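Local coordinates for protein probable acetyltransferase (Thermus thermophilus, PDB 3EXN) that binds acetyl coenzyme A and, like other GCN5-related N-acetyltransferases, probably transfers the acetyl group to an acceptor substrate, at residues G82-E87 with R122-V127; L105-L110 with Q139-R144; K133-F138 with T152-V157. All coordinates share one frame; numbering follows the deposited sequence.

Interaction 1 (G82-E87 with R122-V127). With ACO (acetyl coenzyme *a), chain C.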
loop_
_atom_site.group_PDB
_atom_site.type_symbol
_atom_site.label_atom_id
_atom_site.label_comp_id
_atom_site.label_asym_id
_atom_site.label_seq_id
_atom_site.Cartn_x
_atom_site.Cartn_y
_atom_site.Cartn_z
ATOM N N GLY A 82 4.755 10.290 -10.236
ATOM C CA GLY A 82 5.485 10.446 -11.484
ATOM C C GLY A 82 5.600 9.156 -12.289
ATOM O O GLY A 82 6.375 9.105 -13.260
ATOM N N TYR A 83 4.825 8.138 -11.904
ATOM C CA TYR A 83 4.745 6.865 -12.622
ATOM C C TYR A 83 3.242 6.544 -12.798
ATOM O O TYR A 83 2.493 6.605 -11.829
ATOM C CB TYR A 83 5.455 5.714 -11.869
ATOM C CG TYR A 83 5.553 4.464 -12.717
ATOM C CD1 TYR A 83 6.640 4.242 -13.548
ATOM C CD2 TYR A 83 4.528 3.558 -12.746
ATOM C CE1 TYR A 83 6.681 3.124 -14.375
ATOM C CE2 TYR A 83 4.558 2.476 -13.560
ATOM C CZ TYR A 83 5.633 2.240 -14.360
ATOM O OH TYR A 83 5.613 1.111 -15.166
ATOM N N PRO A 84 2.810 6.143 -14.004
ATOM C CA PRO A 84 3.566 5.860 -15.205
ATOM C C PRO A 84 3.983 7.118 -15.950
ATOM O O PRO A 84 4.945 7.078 -16.746
ATOM C CB PRO A 84 2.595 5.031 -16.069
ATOM C CG PRO A 84 1.233 5.346 -15.560
ATOM C CD PRO A 84 1.379 5.787 -14.137
ATOM N N GLU A 85 3.267 8.213 -15.727
ATOM C CA GLU A 85 3.635 9.504 -16.279
ATOM C C GLU A 85 3.889 10.537 -15.185
ATOM O O GLU A 85 3.387 10.418 -14.082
ATOM C CB GLU A 85 2.525 10.015 -17.194
ATOM C CG GLU A 85 2.072 8.962 -18.198
ATOM C CD GLU A 85 2.497 9.272 -19.583
ATOM O OE1 GLU A 85 1.875 10.183 -20.184
ATOM O OE2 GLU A 85 3.437 8.605 -20.080
ATOM N N ALA A 86 4.663 11.562 -15.559
ATOM C CA ALA A 86 5.109 12.623 -14.677
ATOM C C ALA A 86 3.983 13.203 -13.829
ATOM O O ALA A 86 4.221 13.541 -12.661
ATOM C CB ALA A 86 5.755 13.764 -15.529
ATOM N N GLU A 87 2.784 13.337 -14.438
ATOM C CA GLU A 87 1.605 13.963 -13.794
ATOM C C GLU A 87 0.748 13.038 -12.926
ATOM O O GLU A 87 -0.211 13.501 -12.287
ATOM C CB GLU A 87 0.672 14.527 -14.851
ATOM C CG GLU A 87 1.358 15.426 -15.850
ATOM C CD GLU A 87 1.927 14.703 -17.069
ATOM O OE1 GLU A 87 2.385 13.540 -16.946
ATOM O OE2 GLU A 87 1.936 15.331 -18.160
ATOM N N ARG A 122 -4.048 11.534 -12.078
ATOM C CA ARG A 122 -4.725 10.232 -11.907
ATOM C C ARG A 122 -3.945 9.403 -10.921
ATOM O O ARG A 122 -2.724 9.512 -10.877
ATOM C CB ARG A 122 -4.744 9.378 -13.192
ATOM C CG ARG A 122 -5.053 10.108 -14.471
ATOM C CD ARG A 122 -4.621 9.324 -15.681
ATOM N NE ARG A 122 -4.357 10.221 -16.796
ATOM C CZ ARG A 122 -5.289 10.883 -17.477
ATOM N NH1 ARG A 122 -6.585 10.759 -17.174
ATOM N NH2 ARG A 122 -4.929 11.677 -18.486
ATOM N N LEU A 123 -4.657 8.515 -10.229
ATOM C CA LEU A 123 -4.054 7.560 -9.261
ATOM C C LEU A 123 -4.290 6.149 -9.772
ATOM O O LEU A 123 -5.422 5.687 -9.853
ATOM C CB LEU A 123 -4.681 7.760 -7.875
ATOM C CG LEU A 123 -4.159 6.848 -6.764
ATOM C CD1 LEU A 123 -2.656 6.971 -6.624
ATOM C CD2 LEU A 123 -4.856 7.171 -5.417
ATOM N N TYR A 124 -3.195 5.452 -10.092
ATOM C CA TYR A 124 -3.277 4.072 -10.553
ATOM C C TYR A 124 -3.065 3.188 -9.343
ATOM O O TYR A 124 -2.517 3.665 -8.370
ATOM C CB TYR A 124 -2.175 3.782 -11.564
ATOM C CG TYR A 124 -2.408 4.402 -12.971
ATOM C CD1 TYR A 124 -2.953 3.644 -14.013
ATOM C CD2 TYR A 124 -2.062 5.731 -13.245
ATOM C CE1 TYR A 124 -3.151 4.208 -15.313
ATOM C CE2 TYR A 124 -2.275 6.293 -14.520
ATOM C CZ TYR A 124 -2.820 5.517 -15.542
ATOM O OH TYR A 124 -3.015 6.063 -16.819
ATOM N N ALA A 125 -3.500 1.938 -9.467
ATOM C CA ALA A 125 -3.257 0.843 -8.491
ATOM C C ALA A 125 -2.900 -0.402 -9.313
ATOM O O ALA A 125 -3.566 -0.690 -10.315
ATOM C CB ALA A 125 -4.512 0.615 -7.679
ATOM N N VAL A 126 -1.835 -1.126 -8.899
ATOM C CA VAL A 126 -1.374 -2.347 -9.593
ATOM C C VAL A 126 -1.542 -3.530 -8.646
ATOM O O VAL A 126 -1.077 -3.470 -7.512
ATOM C CB VAL A 126 0.043 -2.268 -10.128
ATOM C CG1 VAL A 126 1.068 -1.834 -9.027
ATOM C CG2 VAL A 126 0.425 -3.619 -10.822
ATOM N N VAL A 127 -2.290 -4.546 -9.098
ATOM C CA VAL A 127 -2.598 -5.705 -8.275
ATOM C C VAL A 127 -1.753 -6.885 -8.756
ATOM O O VAL A 127 -1.673 -7.129 -9.956
ATOM C CB VAL A 127 -4.078 -6.080 -8.334
ATOM C CG1 VAL A 127 -4.323 -7.347 -7.467
ATOM C CG2 VAL A 127 -4.956 -4.889 -7.895
HETATM O O5B ACO C . -13.332 -2.200 2.847
HETATM P P1A ACO C . -12.282 -2.007 4.107
HETATM O O1A ACO C . -12.897 -2.679 5.334
HETATM O O2A ACO C . -11.750 -0.583 4.053
HETATM O O3A ACO C . -11.080 -2.965 3.565
HETATM P P2A ACO C . -9.779 -3.331 4.411
HETATM O O4A ACO C . -9.898 -4.832 4.696
HETATM O O5A ACO C . -9.617 -2.447 5.623
HETATM O O6A ACO C . -8.658 -3.024 3.244
HETATM C CBP ACO C . -7.287 -4.396 1.710
HETATM C CCP ACO C . -8.626 -3.680 1.963
HETATM C CDP ACO C . -6.239 -3.299 1.661
HETATM C CEP ACO C . -7.281 -5.127 0.371
HETATM C CAP ACO C . -6.990 -5.389 2.866
HETATM O OAP ACO C . -7.995 -6.435 2.919
HETATM C C9P ACO C . -5.654 -6.095 2.732
HETATM O O9P ACO C . -4.637 -5.650 3.245
HETATM N N8P ACO C . -5.652 -7.239 2.052
HETATM C C7P ACO C . -4.454 -8.090 1.911
HETATM C C6P ACO C . -3.300 -7.417 1.169
HETATM C C5P ACO C . -3.729 -6.969 -0.221
HETATM O O5P ACO C . -4.418 -7.696 -0.968
HETATM N N4P ACO C . -3.317 -5.740 -0.570
HETATM C C3P ACO C . -3.627 -5.181 -1.867
HETATM C C2P ACO C . -2.547 -5.487 -2.875
HETATM S S1P ACO C . -2.876 -4.753 -4.484
HETATM C C ACO C . -2.361 -3.188 -4.092
HETATM O O ACO C . -1.970 -2.966 -2.976
HETATM C CH3 ACO C . -2.394 -2.084 -5.131
#
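Pro84 lies across the ring of Tyr124, a small CH-pi contact at the margin of a GNAT fold, where the loop between strands 72-81 and 89-96 folds back over the start of strand 122-128. The apolar part carries most of it. Pro84 CG stands 4.1 Å from the centroid of the Tyr124 ring and 22° off the ring normal, so it sits over the face but displaced toward the rim. The adjacent proline carbon also packs on the ring, Pro84 CD lying 3.6 Å from Tyr124 CD2. The tyrosine reaches the loop because its CG is anti to the carbonyl carbon (chi1 -74°), and the proline and the tyrosine meet at about a right angle. The peptide bond before Pro84 is cis, and Pro84 CB also lies over one face of the Tyr83 ring, 4.0 Å above its plane; the proline therefore touches two aromatic rings through different carbons.

The polar part is slight. Glu87 O stays 4.3 Å from Arg122 N, and the backbones of Arg122 and Tyr124 bond instead to Ala89 on the adjoining strand. Among the charges nearby, Glu87 pairs with Arg121 and Arg122 with Asp88, both at long range and weakly.

The third kind of contact is with the ligand, at the far end of strand 122-128. As in other GNAT enzymes, the cofactor is received where this strand and its parallel neighbour 89-96 diverge; Val127 CA is 3.9 Å from the thioester sulfur S1P, and Val126 O approaches the acetyl methyl CH3 to 3.1 Å.

Interaction 2 (L105-L110 with Q139-R144). With ACO (acetyl coenzyme *a), chain C.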
loop_
_atom_site.group_PDB
_atom_site.type_symbol
_atom_site.label_atom_id
_atom_site.label_comp_id
_atom_site.label_asym_id
_atom_site.label_seq_id
_atom_site.Cartn_x
_atom_site.Cartn_y
_atom_site.Cartn_z
ATOM N N LEU A 105 -10.471 0.324 7.466
ATOM C CA LEU A 105 -9.174 1.005 7.528
ATOM C C LEU A 105 -8.483 1.168 6.150
ATOM O O LEU A 105 -7.803 2.188 5.914
ATOM C CB LEU A 105 -8.257 0.312 8.502
ATOM C CG LEU A 105 -8.717 0.248 9.948
ATOM C CD1 LEU A 105 -7.793 -0.624 10.720
ATOM C CD2 LEU A 105 -8.804 1.639 10.647
ATOM N N GLY A 106 -8.717 0.219 5.239
ATOM C CA GLY A 106 -8.159 0.278 3.873
ATOM C C GLY A 106 -8.735 1.488 3.170
ATOM O O GLY A 106 -7.984 2.300 2.580
ATOM N N ARG A 107 -10.057 1.654 3.274
ATOM C CA ARG A 107 -10.698 2.808 2.641
ATOM C C ARG A 107 -10.221 4.142 3.259
ATOM O O ARG A 107 -9.937 5.102 2.558
ATOM C CB ARG A 107 -12.247 2.727 2.732
ATOM C CG ARG A 107 -12.878 4.003 2.179
ATOM C CD ARG A 107 -14.419 3.964 2.079
ATOM N NE ARG A 107 -14.946 5.292 1.751
ATOM C CZ ARG A 107 -14.923 5.875 0.538
ATOM N NH1 ARG A 107 -14.402 5.266 -0.532
ATOM N NH2 ARG A 107 -15.440 7.096 0.382
ATOM N N GLN A 108 -10.091 4.175 4.567
ATOM C CA GLN A 108 -9.676 5.399 5.253
ATOM C C GLN A 108 -8.251 5.792 4.805
ATOM O O GLN A 108 -7.990 6.990 4.569
ATOM C CB GLN A 108 -9.719 5.235 6.776
ATOM C CG GLN A 108 -9.538 6.592 7.503
ATOM C CD GLN A 108 -9.471 6.493 9.012
ATOM O OE1 GLN A 108 -9.994 5.547 9.646
ATOM N NE2 GLN A 108 -8.813 7.454 9.591
ATOM N N ALA A 109 -7.363 4.787 4.692
ATOM C CA ALA A 109 -5.937 5.028 4.350
ATOM C C ALA A 109 -5.858 5.603 2.924
ATOM O O ALA A 109 -5.115 6.555 2.641
ATOM C CB ALA A 109 -5.107 3.744 4.463
ATOM N N LEU A 110 -6.666 5.032 2.041
ATOM C CA LEU A 110 -6.688 5.462 0.653
ATOM C C LEU A 110 -7.216 6.893 0.513
ATOM O O LEU A 110 -6.648 7.724 -0.264
ATOM C CB LEU A 110 -7.568 4.512 -0.149
ATOM C CG LEU A 110 -7.448 4.478 -1.643
ATOM C CD1 LEU A 110 -5.974 4.302 -2.060
ATOM C CD2 LEU A 110 -8.339 3.310 -2.124
ATOM N N GLN A 139 -12.159 -1.723 -7.107
ATOM C CA GLN A 139 -13.319 -1.337 -7.947
ATOM C C GLN A 139 -14.391 -0.606 -7.111
ATOM O O GLN A 139 -14.985 0.417 -7.553
ATOM C CB GLN A 139 -13.905 -2.551 -8.668
ATOM C CG GLN A 139 -12.977 -3.217 -9.726
ATOM C CD GLN A 139 -13.390 -2.841 -11.148
ATOM O OE1 GLN A 139 -13.859 -1.704 -11.405
ATOM N NE2 GLN A 139 -13.245 -3.774 -12.073
ATOM N N ALA A 140 -14.624 -1.108 -5.904
ATOM C CA ALA A 140 -15.617 -0.529 -4.991
ATOM C C ALA A 140 -15.262 0.886 -4.626
ATOM O O ALA A 140 -16.152 1.705 -4.421
ATOM C CB ALA A 140 -15.778 -1.392 -3.710
ATOM N N GLN A 141 -13.965 1.202 -4.613
ATOM C CA GLN A 141 -13.502 2.563 -4.278
ATOM C C GLN A 141 -13.403 3.465 -5.499
ATOM O O GLN A 141 -12.928 4.593 -5.399
ATOM C CB GLN A 141 -12.136 2.514 -3.617
ATOM C CG GLN A 141 -12.075 1.598 -2.455
ATOM C CD GLN A 141 -13.181 1.871 -1.446
ATOM O OE1 GLN A 141 -13.380 3.007 -1.043
ATOM N NE2 GLN A 141 -13.885 0.816 -1.013
ATOM N N GLY A 142 -13.821 2.957 -6.658
ATOM C CA GLY A 142 -13.902 3.792 -7.844
ATOM C C GLY A 142 -12.760 3.632 -8.842
ATOM O O GLY A 142 -12.684 4.418 -9.801
ATOM N N PHE A 143 -11.890 2.645 -8.626
ATOM C CA PHE A 143 -10.786 2.302 -9.577
ATOM C C PHE A 143 -11.321 1.390 -10.692
ATOM O O PHE A 143 -11.765 0.290 -10.435
ATOM C CB PHE A 143 -9.620 1.614 -8.883
ATOM C CG PHE A 143 -8.837 2.518 -7.967
ATOM C CD1 PHE A 143 -7.581 2.960 -8.329
ATOM C CD2 PHE A 143 -9.374 2.938 -6.748
ATOM C CE1 PHE A 143 -6.858 3.783 -7.511
ATOM C CE2 PHE A 143 -8.650 3.780 -5.898
ATOM C CZ PHE A 143 -7.391 4.201 -6.278
ATOM N N ARG A 144 -11.282 1.843 -11.931
ATOM C CA ARG A 144 -11.673 0.968 -13.054
ATOM C C ARG A 144 -10.497 0.220 -13.707
ATOM O O ARG A 144 -9.328 0.696 -13.657
ATOM C CB ARG A 144 -12.416 1.759 -14.135
ATOM C CG ARG A 144 -11.524 2.715 -14.827
ATOM C CD ARG A 144 -12.048 3.167 -16.124
ATOM N NE ARG A 144 -10.950 3.727 -16.921
ATOM C CZ ARG A 144 -10.314 3.118 -17.935
ATOM N NH1 ARG A 144 -10.654 1.897 -18.360
ATOM N NH2 ARG A 144 -9.339 3.768 -18.567
HETATM O O5B ACO C . -13.332 -2.200 2.847
HETATM P P1A ACO C . -12.282 -2.007 4.107
HETATM O O1A ACO C . -12.897 -2.679 5.334
HETATM O O2A ACO C . -11.750 -0.583 4.053
HETATM O O3A ACO C . -11.080 -2.965 3.565
HETATM P P2A ACO C . -9.779 -3.331 4.411
HETATM O O4A ACO C . -9.898 -4.832 4.696
HETATM O O5A ACO C . -9.617 -2.447 5.623
HETATM O O6A ACO C . -8.658 -3.024 3.244
HETATM C CBP ACO C . -7.287 -4.396 1.710
HETATM C CCP ACO C . -8.626 -3.680 1.963
HETATM C CDP ACO C . -6.239 -3.299 1.661
HETATM C CEP ACO C . -7.281 -5.127 0.371
HETATM C CAP ACO C . -6.990 -5.389 2.866
HETATM O OAP ACO C . -7.995 -6.435 2.919
HETATM C C9P ACO C . -5.654 -6.095 2.732
HETATM O O9P ACO C . -4.637 -5.650 3.245
HETATM N N8P ACO C . -5.652 -7.239 2.052
HETATM C C7P ACO C . -4.454 -8.090 1.911
HETATM C C6P ACO C . -3.300 -7.417 1.169
HETATM C C5P ACO C . -3.729 -6.969 -0.221
HETATM O O5P ACO C . -4.418 -7.696 -0.968
HETATM N N4P ACO C . -3.317 -5.740 -0.570
HETATM C C3P ACO C . -3.627 -5.181 -1.867
HETATM C C2P ACO C . -2.547 -5.487 -2.875
HETATM S S1P ACO C . -2.876 -4.753 -4.484
HETATM C C ACO C . -2.361 -3.188 -4.092
HETATM O O ACO C . -1.970 -2.966 -2.976
HETATM C CH3 ACO C . -2.394 -2.084 -5.131
#
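Arg107 and Gln141 meet through contrasting torsions: the arginine runs out straight, with CG anti to its backbone nitrogen (chi1 175°) and the chain extended as far as NE, whereas the glutamine bends at chi2 (-52°) and presents its amide oxygen to the guanidinium. Arg107 NH1 donates to Gln141 OE1 at 2.5 Å, a separation so short that its exact value is doubtful. The oxygen lies within the guanidinium plane and the donor nearly along the C=O axis, though the two flat groups are themselves turned 47° apart. OE1 also rests beside the aliphatic chain, 3.4 Å from Arg107 CG. Arg107 NH1 has a further partner, Glu111, in a long and weak ion pair.

Beside this polar bridge the contact is apolar. Leu110 CD2 packs 3.8 Å from Phe143 CE2, approaching the ring obliquely, and 4.1 Å from Gln141 CG.

The same stretch of helix grips the cofactor. Gly106 N donates to the cofactor's phosphate oxygen O5A at 2.8 Å. The cofactor's other phosphate accepts, through O2A, a bond of 2.9 Å from Arg107 N. The two glycines Gly104 and Gly106 fit the Q/R-X-X-G-X-G/A pyrophosphate-binding signature of the GNAT family, and the positive end of the helix dipole probably adds to the attraction for the phosphates. Lacking a side chain, Gly106 lets O6A come within 3.4 Å of its CA.

Gly142, at positive phi, closes helix 132-140 in a Schellman motif and turns the chain toward strand 144-148. Phe143, next in the chain, meets Phe138 of that helix edge-to-face and also touches Tyr156 of strand 153-159, while Leu110 connects helix 105-115 to Leu91 of strand 89-96.

Interaction 3 (K133-F138 with T152-V157). With ACO (acetyl coenzyme *a), chain C.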
loop_
_atom_site.group_PDB
_atom_site.type_symbol
_atom_site.label_atom_id
_atom_site.label_comp_id
_atom_site.label_asym_id
_atom_site.label_seq_id
_atom_site.Cartn_x
_atom_site.Cartn_y
_atom_site.Cartn_z
ATOM N N LYS A 133 -10.129 -10.620 -4.461
ATOM C CA LYS A 133 -10.522 -9.797 -3.297
ATOM C C LYS A 133 -9.989 -8.363 -3.312
ATOM O O LYS A 133 -10.714 -7.407 -2.931
ATOM C CB LYS A 133 -10.050 -10.461 -2.008
ATOM C CG LYS A 133 -9.715 -9.483 -0.838
ATOM C CD LYS A 133 -9.067 -10.263 0.324
ATOM C CE LYS A 133 -8.550 -9.386 1.464
ATOM N NZ LYS A 133 -8.522 -10.125 2.781
ATOM N N ALA A 134 -8.713 -8.208 -3.671
ATOM C CA ALA A 134 -8.106 -6.878 -3.802
ATOM C C ALA A 134 -8.717 -6.149 -4.998
ATOM O O ALA A 134 -8.996 -4.960 -4.937
ATOM C CB ALA A 134 -6.544 -6.974 -3.951
ATOM N N LYS A 135 -8.916 -6.872 -6.099
ATOM C CA LYS A 135 -9.552 -6.274 -7.282
ATOM C C LYS A 135 -10.966 -5.781 -6.966
ATOM O O LYS A 135 -11.370 -4.658 -7.362
ATOM C CB LYS A 135 -9.560 -7.290 -8.432
ATOM C CG LYS A 135 -8.161 -7.778 -8.822
ATOM C CD LYS A 135 -8.271 -8.804 -9.979
ATOM C CE LYS A 135 -6.900 -9.144 -10.553
ATOM N NZ LYS A 135 -6.976 -10.236 -11.581
ATOM N N ALA A 136 -11.731 -6.575 -6.238
ATOM C CA ALA A 136 -13.087 -6.151 -5.808
ATOM C C ALA A 136 -13.028 -4.880 -4.907
ATOM O O ALA A 136 -13.841 -3.947 -5.065
ATOM C CB ALA A 136 -13.807 -7.317 -5.091
ATOM N N PHE A 137 -12.049 -4.831 -3.989
ATOM C CA PHE A 137 -11.876 -3.655 -3.128
ATOM C C PHE A 137 -11.631 -2.379 -3.922
ATOM O O PHE A 137 -12.298 -1.349 -3.693
ATOM C CB PHE A 137 -10.719 -3.866 -2.148
ATOM C CG PHE A 137 -10.331 -2.619 -1.395
ATOM C CD1 PHE A 137 -11.048 -2.195 -0.286
ATOM C CD2 PHE A 137 -9.242 -1.869 -1.802
ATOM C CE1 PHE A 137 -10.674 -1.039 0.407
ATOM C CE2 PHE A 137 -8.869 -0.718 -1.127
ATOM C CZ PHE A 137 -9.600 -0.306 -0.010
ATOM N N PHE A 138 -10.642 -2.419 -4.811
ATOM C CA PHE A 138 -10.299 -1.237 -5.608
ATOM C C PHE A 138 -11.434 -0.780 -6.495
ATOM O O PHE A 138 -11.653 0.428 -6.624
ATOM C CB PHE A 138 -8.957 -1.411 -6.380
ATOM C CG PHE A 138 -7.730 -1.307 -5.473
ATOM C CD1 PHE A 138 -7.308 -0.074 -4.965
ATOM C CD2 PHE A 138 -7.021 -2.454 -5.109
ATOM C CE1 PHE A 138 -6.205 -0.004 -4.086
ATOM C CE2 PHE A 138 -5.934 -2.380 -4.238
ATOM C CZ PHE A 138 -5.536 -1.165 -3.724
ATOM N N THR A 152 0.989 -12.004 -14.194
ATOM C CA THR A 152 1.166 -11.722 -12.767
ATOM C C THR A 152 0.565 -10.371 -12.273
ATOM O O THR A 152 0.378 -10.186 -11.068
ATOM C CB THR A 152 2.685 -11.770 -12.428
ATOM O OG1 THR A 152 3.364 -10.661 -13.045
ATOM C CG2 THR A 152 3.322 -13.082 -12.943
ATOM N N LEU A 153 0.239 -9.468 -13.202
ATOM C CA LEU A 153 -0.128 -8.063 -12.887
ATOM C C LEU A 153 -1.457 -7.603 -13.501
ATOM O O LEU A 153 -1.776 -8.011 -14.605
ATOM C CB LEU A 153 0.948 -7.102 -13.443
ATOM C CG LEU A 153 2.312 -6.975 -12.796
ATOM C CD1 LEU A 153 3.102 -5.854 -13.458
ATOM C CD2 LEU A 153 2.109 -6.666 -11.325
ATOM N N THR A 154 -2.199 -6.751 -12.790
ATOM C CA THR A 154 -3.409 -6.082 -13.347
ATOM C C THR A 154 -3.454 -4.629 -12.941
ATOM O O THR A 154 -3.232 -4.322 -11.778
ATOM C CB THR A 154 -4.746 -6.722 -12.882
ATOM O OG1 THR A 154 -4.682 -8.132 -13.058
ATOM C CG2 THR A 154 -5.943 -6.152 -13.704
ATOM N N TRP A 155 -3.769 -3.744 -13.896
ATOM C CA TRP A 155 -3.768 -2.299 -13.664
ATOM C C TRP A 155 -5.188 -1.712 -13.604
ATOM O O TRP A 155 -6.046 -2.073 -14.407
ATOM C CB TRP A 155 -2.983 -1.593 -14.769
ATOM C CG TRP A 155 -1.511 -1.824 -14.658
ATOM C CD1 TRP A 155 -0.805 -2.906 -15.119
ATOM C CD2 TRP A 155 -0.579 -0.992 -13.994
ATOM N NE1 TRP A 155 0.516 -2.778 -14.794
ATOM C CE2 TRP A 155 0.688 -1.606 -14.113
ATOM C CE3 TRP A 155 -0.682 0.228 -13.320
ATOM C CZ2 TRP A 155 1.830 -1.052 -13.572
ATOM C CZ3 TRP A 155 0.453 0.789 -12.793
ATOM C CH2 TRP A 155 1.701 0.146 -12.921
ATOM N N TYR A 156 -5.356 -0.772 -12.668
ATOM C CA TYR A 156 -6.606 -0.014 -12.422
ATOM C C TYR A 156 -6.288 1.479 -12.234
ATOM O O TYR A 156 -5.172 1.835 -11.857
ATOM C CB TYR A 156 -7.255 -0.530 -11.142
ATOM C CG TYR A 156 -7.675 -1.962 -11.204
ATOM C CD1 TYR A 156 -8.982 -2.322 -11.540
ATOM C CD2 TYR A 156 -6.757 -2.986 -10.899
ATOM C CE1 TYR A 156 -9.371 -3.669 -11.614
ATOM C CE2 TYR A 156 -7.135 -4.325 -10.980
ATOM C CZ TYR A 156 -8.448 -4.661 -11.351
ATOM O OH TYR A 156 -8.843 -5.989 -11.407
ATOM N N VAL A 157 -7.288 2.358 -12.421
ATOM C CA VAL A 157 -7.082 3.808 -12.299
ATOM C C VAL A 157 -8.321 4.550 -11.769
ATOM O O VAL A 157 -9.477 4.175 -12.071
ATOM C CB VAL A 157 -6.662 4.461 -13.648
ATOM C CG1 VAL A 157 -7.812 4.432 -14.684
ATOM C CG2 VAL A 157 -6.111 5.876 -13.407
HETATM O O5B ACO C . -13.332 -2.200 2.847
HETATM P P1A ACO C . -12.282 -2.007 4.107
HETATM O O1A ACO C . -12.897 -2.679 5.334
HETATM O O2A ACO C . -11.750 -0.583 4.053
HETATM O O3A ACO C . -11.080 -2.965 3.565
HETATM P P2A ACO C . -9.779 -3.331 4.411
HETATM O O4A ACO C . -9.898 -4.832 4.696
HETATM O O5A ACO C . -9.617 -2.447 5.623
HETATM O O6A ACO C . -8.658 -3.024 3.244
HETATM C CBP ACO C . -7.287 -4.396 1.710
HETATM C CCP ACO C . -8.626 -3.680 1.963
HETATM C CDP ACO C . -6.239 -3.299 1.661
HETATM C CEP ACO C . -7.281 -5.127 0.371
HETATM C CAP ACO C . -6.990 -5.389 2.866
HETATM O OAP ACO C . -7.995 -6.435 2.919
HETATM C C9P ACO C . -5.654 -6.095 2.732
HETATM O O9P ACO C . -4.637 -5.650 3.245
HETATM N N8P ACO C . -5.652 -7.239 2.052
HETATM C C7P ACO C . -4.454 -8.090 1.911
HETATM C C6P ACO C . -3.300 -7.417 1.169
HETATM C C5P ACO C . -3.729 -6.969 -0.221
HETATM O O5P ACO C . -4.418 -7.696 -0.968
HETATM N N4P ACO C . -3.317 -5.740 -0.570
HETATM C C3P ACO C . -3.627 -5.181 -1.867
HETATM C C2P ACO C . -2.547 -5.487 -2.875
HETATM S S1P ACO C . -2.876 -4.753 -4.484
HETATM C C ACO C . -2.361 -3.188 -4.092
HETATM O O ACO C . -1.970 -2.966 -2.976
HETATM C CH3 ACO C . -2.394 -2.084 -5.131
#
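Lys135 passes at about a right angle across the outer end of Tyr156, so that its aliphatic chain, not its amine, lies against the phenol. Tyr156 OH is 3.3 Å from Lys135 CB and 3.2 Å from Lys135 CD, so the hydroxyl abuts the flank of the methylene chain; the ring itself meets Lys135 CG obliquely. Because the lysine is extended beyond CG, its amine travels on to Thr154, which it also crosses roughly perpendicularly. There Lys135 NZ makes a weak hydrogen bond to Thr154 OG1 at 3.4 Å. Thr154 and Tyr156, two apart on strand 153-159, lie on the same side of it, and both point their CB toward helix 132-140. In this GNAT fold the helix follows strand 122-128 and covers one face of the sheet, with strand 153-159 paired antiparallel to 122-128. Other residues of the helix line the acetyl-CoA pocket. Phe137 sets one ring face over the ligand's CCP, with CD1 3.6 Å from it. The ring of Phe138, whose CG is anti to the carbonyl carbon (chi1 -74°), brings CZ to 3.6 Å from the acetyl methyl CH3. Lys133 CE lies 3.3 Å from the pantetheine hydroxyl OAP, its NZ being hydrogen-bonded to Gln101.

The contacts illustrate how chemistry follows place in one fold. Interaction 1 lies on the surface at the loop end of strand 122-128, interaction 2 is partly buried, interaction 3 buried between helix and sheet. Interactions 2 and 3 share helix 132-140, with Phe143 N 3.0 Å from Phe138 O. Interactions 1 and 3 share the sheet, where Val127 N probably bonds to Thr154 O (2.8 Å). The first relies on a proline over a ring, the second on an amide-guanidinium bond beside leucine and phenylalanine, the third on lysine methylenes against a phenol. All reach acetyl-CoA: interaction 2 at the pyrophosphate, interaction 1 only through the far part of its strand, at the thioester, interaction 3 from the pantetheine to the acetyl group.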